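Local structure of uncharacterized protein (Bacteroides eggerthii, 4FTD) at residues S152-P157 with Y190-G195; H160-L165 with L180-V185. The protein is of unknown function but joins an immunoglobulin-like domain to a six-bladed beta-propeller and may take part in carbohydrate metabolism. One frame throughout, in Å; residues are numbered along the deposited sequence.

How the interactions relate
Strand 147-152 runs into the loop that holds 152-157, and the chain then enters strand 163-166, the next antiparallel neighbour in the same four-stranded sheet. Interaction 2 closes the shorter loop: after helix 167-171 and the edge strand 178-179, residues 180-185 return against 160-165. Interaction 1 closes the longer one when the chain reaches 190-195, so interaction 2 is nested inside it. The inner contact completes the outer edge of one propeller blade, whereas the outer contact ties that blade to the first strand of the next sheet. Their centres lie about 9 Å apart, and Ser152 meets residues 160-163 directly, with a weak hydrogen bond from Ser152 OG to the carbonyl of His160.

Interaction 1: S152-P157 with Y190-G195; sequences SRPTTP and YDYNMG
The guanidinium of Arg153 lies flat on the ring of Tyr190, a cation-pi stack in which CZ sits 3.7 Å from the ring centroid with the two planes only 6° apart. NH1 stands over the ring centre, while NH2 approaches CE2. A bend at chi3 (-76°) turns NE out of the line of the otherwise extended chain. At the guanidinium edge, nearly in its plane, a water accepts from Arg153 NE at 2.8 Å and lies 2.7 Å from Asn193 OD1, one of several acceptors competing for its protons. Asn193 ND2 is held by the carbonyl of Gly246.

Van der Waals contacts carry the rest. The aliphatic part of the arginine passes Tyr192 in the opposite sense, with Arg153 CG 3.8 Å from Tyr192 CE1. Arg153 CD also comes within 3.4 Å of Tyr192 O, a carbonyl that this contact buries and that has no hydrogen-bonding partner in the model. Pro154 CD meets the tyrosine near its ring plane, 3.8 Å from Tyr192 OH, and Ser152 O lies 3.5 Å from Tyr192 CE1.

No direct hydrogen bond joins the two segments. Side chains and one water instead bridge the loop leaving strand 147-152 to residues 190-194 of the next sheet, where a classic beta bulge sets Asn193 and Met194 opposite Ser205. The arrangement is an interface between consecutive four-stranded antiparallel blades of a six-bladed beta-propeller.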
loop_
_atom_site.group_PDB
_atom_site.type_symbol
_atom_site.label_atom_id
_atom_site.label_comp_id
_atom_site.label_asym_id
_atom_site.label_seq_id
_atom_site.Cartn_x
_atom_site.Cartn_y
_atom_site.Cartn_z
ATOM N N SER A 152 5.999 21.966 -7.035
ATOM C CA SER A 152 6.534 22.477 -8.273
ATOM C C SER A 152 7.299 23.797 -8.082
ATOM O O SER A 152 6.855 24.680 -7.392
ATOM C CB SER A 152 5.411 22.697 -9.299
ATOM O OG SER A 152 4.386 23.490 -8.752
ATOM N N ARG A 153 8.506 23.843 -8.630
ATOM C CA ARG A 153 9.255 25.079 -8.718
ATOM C C ARG A 153 8.854 25.666 -10.092
ATOM O O ARG A 153 8.702 24.935 -11.059
ATOM C CB ARG A 153 10.753 24.822 -8.687
ATOM C CG ARG A 153 11.285 24.495 -7.291
ATOM C CD ARG A 153 12.800 24.433 -7.351
ATOM N NE ARG A 153 13.166 23.170 -7.979
ATOM C CZ ARG A 153 14.160 22.971 -8.855
ATOM N NH1 ARG A 153 14.920 23.958 -9.310
ATOM N NH2 ARG A 153 14.356 21.747 -9.329
ATOM N N PRO A 154 8.665 26.981 -10.152
ATOM C CA PRO A 154 8.115 27.576 -11.358
ATOM C C PRO A 154 9.072 27.536 -12.558
ATOM O O PRO A 154 10.192 27.963 -12.454
ATOM C CB PRO A 154 7.815 29.007 -10.957
ATOM C CG PRO A 154 8.582 29.261 -9.696
ATOM C CD PRO A 154 8.799 27.940 -9.048
ATOM N N THR A 155 8.590 27.099 -13.704
ATOM C CA THR A 155 9.440 27.005 -14.878
ATOM C C THR A 155 8.584 27.061 -16.122
ATOM O O THR A 155 7.358 26.881 -16.045
ATOM C CB THR A 155 10.359 25.729 -14.807
ATOM O OG1 THR A 155 11.331 25.871 -15.800
ATOM C CG2 THR A 155 9.628 24.425 -15.052
ATOM N N THR A 156 9.205 27.369 -17.262
ATOM C CA THR A 156 8.455 27.469 -18.502
ATOM C C THR A 156 7.748 26.142 -18.808
ATOM O O THR A 156 8.264 25.097 -18.427
ATOM C CB THR A 156 9.341 27.902 -19.668
ATOM O OG1 THR A 156 8.490 28.202 -20.771
ATOM C CG2 THR A 156 10.387 26.764 -20.049
ATOM N N PRO A 157 6.513 26.170 -19.346
ATOM C CA PRO A 157 5.656 27.324 -19.650
ATOM C C PRO A 157 4.569 27.605 -18.589
ATOM O O PRO A 157 3.903 28.629 -18.702
ATOM C CB PRO A 157 4.986 26.877 -20.958
ATOM C CG PRO A 157 4.707 25.402 -20.702
ATOM C CD PRO A 157 5.836 24.925 -19.773
ATOM N N TYR A 190 17.543 25.910 -3.649
ATOM C CA TYR A 190 16.158 25.914 -4.137
ATOM C C TYR A 190 15.303 26.372 -2.995
ATOM O O TYR A 190 15.523 26.008 -1.824
ATOM C CB TYR A 190 15.607 24.556 -4.617
ATOM C CG TYR A 190 16.416 23.767 -5.645
ATOM C CD1 TYR A 190 17.329 24.358 -6.483
ATOM C CD2 TYR A 190 16.156 22.383 -5.841
ATOM C CE1 TYR A 190 18.045 23.614 -7.429
ATOM C CE2 TYR A 190 16.864 21.636 -6.788
ATOM C CZ TYR A 190 17.815 22.264 -7.585
ATOM O OH TYR A 190 18.569 21.548 -8.521
ATOM N N ASP A 191 14.320 27.188 -3.297
ATOM C CA ASP A 191 13.420 27.687 -2.242
ATOM C C ASP A 191 12.620 26.546 -1.582
ATOM O O ASP A 191 12.205 26.643 -0.464
ATOM C CB ASP A 191 12.428 28.644 -2.845
ATOM C CG ASP A 191 13.060 29.974 -3.302
ATOM O OD1 ASP A 191 14.120 30.373 -2.807
ATOM O OD2 ASP A 191 12.426 30.599 -4.167
ATOM N N TYR A 192 12.261 25.553 -2.384
ATOM C CA TYR A 192 11.577 24.346 -1.944
ATOM C C TYR A 192 11.928 23.215 -2.931
ATOM O O TYR A 192 12.286 23.448 -4.087
ATOM C CB TYR A 192 10.088 24.521 -1.759
ATOM C CG TYR A 192 9.506 25.553 -2.693
ATOM C CD1 TYR A 192 9.259 25.233 -4.018
ATOM C CD2 TYR A 192 9.247 26.838 -2.255
ATOM C CE1 TYR A 192 8.806 26.189 -4.903
ATOM C CE2 TYR A 192 8.753 27.819 -3.144
ATOM C CZ TYR A 192 8.550 27.467 -4.450
ATOM O OH TYR A 192 8.090 28.328 -5.360
ATOM N N ASN A 193 11.801 22.003 -2.429
ATOM C CA ASN A 193 12.174 20.804 -3.143
ATOM C C ASN A 193 11.378 19.619 -2.677
ATOM O O ASN A 193 10.591 19.093 -3.444
ATOM C CB ASN A 193 13.663 20.566 -3.021
ATOM C CG ASN A 193 14.186 19.519 -4.020
ATOM O OD1 ASN A 193 13.832 19.582 -5.192
ATOM N ND2 ASN A 193 15.044 18.581 -3.571
HETATM N N MSE A 194 11.508 19.205 -1.408
HETATM C CA MSE A 194 10.673 18.083 -0.882
HETATM C C MSE A 194 9.521 18.670 -0.077
HETATM O O MSE A 194 9.540 19.816 0.282
HETATM C CB MSE A 194 11.499 17.186 0.040
HETATM C CG MSE A 194 12.630 16.515 -0.658
HETATM SE SE MSE A 194 11.940 15.170 -1.988
HETATM C CE MSE A 194 12.480 15.944 -3.731
ATOM N N GLY A 195 8.523 17.850 0.215
ATOM C CA GLY A 195 7.470 18.261 1.139
ATOM C C GLY A 195 6.565 17.073 1.415
ATOM O O GLY A 195 6.795 15.989 0.879
HETATM O O HOH W 1 12.461 20.520 -7.364
#

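Interaction 2: H160-L165 with L180-V185; sequences HTPHLL and LDVTGV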
loop_
_atom_site.group_PDB
_atom_site.type_symbol
_atom_site.label_atom_id
_atom_site.label_comp_id
_atom_site.label_asym_id
_atom_site.label_seq_id
_atom_site.Cartn_x
_atom_site.Cartn_y
_atom_site.Cartn_z
ATOM N N HIS A 160 4.287 27.328 -12.338
ATOM C CA HIS A 160 3.502 26.905 -11.142
ATOM C C HIS A 160 4.392 26.853 -9.904
ATOM O O HIS A 160 5.479 26.297 -9.949
ATOM C CB HIS A 160 2.870 25.496 -11.315
ATOM C CG HIS A 160 1.732 25.445 -12.295
ATOM N ND1 HIS A 160 1.245 24.262 -12.822
ATOM C CD2 HIS A 160 0.986 26.438 -12.841
ATOM C CE1 HIS A 160 0.254 24.532 -13.655
ATOM N NE2 HIS A 160 0.082 25.844 -13.692
ATOM N N THR A 161 3.921 27.483 -8.842
ATOM C CA THR A 161 4.516 27.338 -7.485
ATOM C C THR A 161 3.772 26.162 -6.800
ATOM O O THR A 161 2.834 25.584 -7.350
ATOM C CB THR A 161 4.441 28.678 -6.748
ATOM O OG1 THR A 161 3.092 29.100 -6.749
ATOM C CG2 THR A 161 5.329 29.797 -7.429
ATOM N N PRO A 162 4.233 25.732 -5.606
ATOM C CA PRO A 162 3.649 24.538 -4.984
ATOM C C PRO A 162 2.141 24.636 -4.748
ATOM O O PRO A 162 1.623 25.704 -4.374
ATOM C CB PRO A 162 4.430 24.421 -3.666
ATOM C CG PRO A 162 5.769 25.059 -4.000
ATOM C CD PRO A 162 5.408 26.223 -4.899
ATOM N N HIS A 163 1.444 23.543 -5.029
ATOM C CA HIS A 163 0.030 23.566 -5.032
ATOM C C HIS A 163 -0.594 22.236 -4.669
ATOM O O HIS A 163 0.055 21.225 -4.660
ATOM C CB HIS A 163 -0.484 24.022 -6.407
ATOM C CG HIS A 163 -0.012 23.177 -7.550
ATOM N ND1 HIS A 163 1.267 23.297 -8.068
ATOM C CD2 HIS A 163 -0.657 22.240 -8.313
ATOM C CE1 HIS A 163 1.374 22.475 -9.117
ATOM N NE2 HIS A 163 0.237 21.798 -9.267
ATOM N N LEU A 164 -1.863 22.319 -4.308
ATOM C CA LEU A 164 -2.713 21.173 -4.023
ATOM C C LEU A 164 -3.697 20.951 -5.176
ATOM O O LEU A 164 -4.060 21.879 -5.894
ATOM C CB LEU A 164 -3.468 21.393 -2.714
ATOM C CG LEU A 164 -2.649 21.650 -1.455
ATOM C CD1 LEU A 164 -3.577 22.005 -0.297
ATOM C CD2 LEU A 164 -1.787 20.471 -1.105
ATOM N N LEU A 165 -4.093 19.703 -5.341
ATOM C CA LEU A 165 -5.106 19.278 -6.277
ATOM C C LEU A 165 -6.090 18.476 -5.423
ATOM O O LEU A 165 -5.714 17.556 -4.721
ATOM C CB LEU A 165 -4.452 18.409 -7.328
ATOM C CG LEU A 165 -3.337 18.980 -8.229
ATOM C CD1 LEU A 165 -2.637 17.871 -8.995
ATOM C CD2 LEU A 165 -3.928 19.988 -9.225
ATOM N N LEU A 180 -0.566 27.318 -2.830
ATOM C CA LEU A 180 -0.218 27.733 -1.514
ATOM C C LEU A 180 0.284 29.153 -1.497
ATOM O O LEU A 180 0.949 29.599 -2.435
ATOM C CB LEU A 180 0.881 26.804 -1.000
ATOM C CG LEU A 180 0.472 25.345 -0.730
ATOM C CD1 LEU A 180 1.727 24.511 -0.417
ATOM C CD2 LEU A 180 -0.552 25.210 0.420
ATOM N N ASP A 181 0.034 29.852 -0.392
ATOM C CA ASP A 181 0.648 31.157 -0.147
ATOM C C ASP A 181 2.121 30.929 0.095
ATOM O O ASP A 181 2.477 30.259 1.060
ATOM C CB ASP A 181 -0.034 31.824 1.050
ATOM C CG ASP A 181 0.498 33.205 1.353
ATOM O OD1 ASP A 181 1.541 33.629 0.809
ATOM O OD2 ASP A 181 -0.152 33.875 2.169
ATOM N N VAL A 182 2.982 31.429 -0.811
ATOM C CA VAL A 182 4.448 31.260 -0.690
ATOM C C VAL A 182 5.137 32.620 -0.413
ATOM O O VAL A 182 6.325 32.778 -0.627
ATOM C CB VAL A 182 5.069 30.468 -1.877
ATOM C CG1 VAL A 182 4.674 28.999 -1.825
ATOM C CG2 VAL A 182 4.683 31.089 -3.223
ATOM N N THR A 183 4.411 33.592 0.131
ATOM C CA THR A 183 5.023 34.896 0.522
ATOM C C THR A 183 6.133 34.653 1.541
ATOM O O THR A 183 5.937 33.924 2.507
ATOM C CB THR A 183 3.988 35.849 1.122
ATOM O OG1 THR A 183 2.878 35.867 0.257
ATOM C CG2 THR A 183 4.531 37.306 1.221
ATOM N N GLY A 184 7.335 35.139 1.246
ATOM C CA GLY A 184 8.499 34.911 2.137
ATOM C C GLY A 184 9.092 33.523 2.150
ATOM O O GLY A 184 10.004 33.264 2.933
ATOM N N VAL A 185 8.603 32.615 1.291
ATOM C CA VAL A 185 9.135 31.282 1.207
ATOM C C VAL A 185 10.310 31.362 0.201
ATOM O O VAL A 185 10.172 31.058 -0.999
ATOM C CB VAL A 185 8.051 30.248 0.833
ATOM C CG1 VAL A 185 8.668 28.850 0.662
ATOM C CG2 VAL A 185 6.967 30.254 1.897
HETATM O O HOH W 2 2.346 28.282 -4.383
#
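Pro162 and Leu180 meet through both backbone and side chain. Leu180 N donates to Pro162 O in a 3.1 Å hydrogen bond with an N-H...O angle of 160°. Leu180 CG lies beside its own backbone N (chi1 -68°), and from there the side chain reaches past the same oxygen to bring CD1 within 4.2 Å of Pro162 CB. Its other methyl, CD2, turns to CD1 of Leu164.

Further along, Val182 sends its two branches to different neighbours. CG1 faces Pro162 CD, while CG2 approaches Thr161 CB at 4.3 Å. The proline ring thus meets Leu180 through CB and Val182 through CD, and Tyr192 of the following blade also packs against it.

The His163 side chain leaves the backbone away from 180-185 and folds back on its own segment: ND1 donates to Thr161 O at 2.9 Å, with the acceptor close to the ring plane. Its NE2 bonds Tyr130 OH, so both ring nitrogens are engaged and the rotation of the imidazole is fixed. On the other segment, Asp181 OD1 accepts from the N of Thr183 in an Asx turn and also from Thr183 OG1, overlapping the type II turn from Val182 to Val185.

One water accepts from Thr161 OG1 and donates to Pro162 O and Leu180 O. Pro162 O is thus satisfied twice, by a backbone N-H and by a water, where the residue just before strand 163-166 meets the one just after strand 178-179. This implies that the polar groups fix the alignment, while the looser apolar contacts fill in around them.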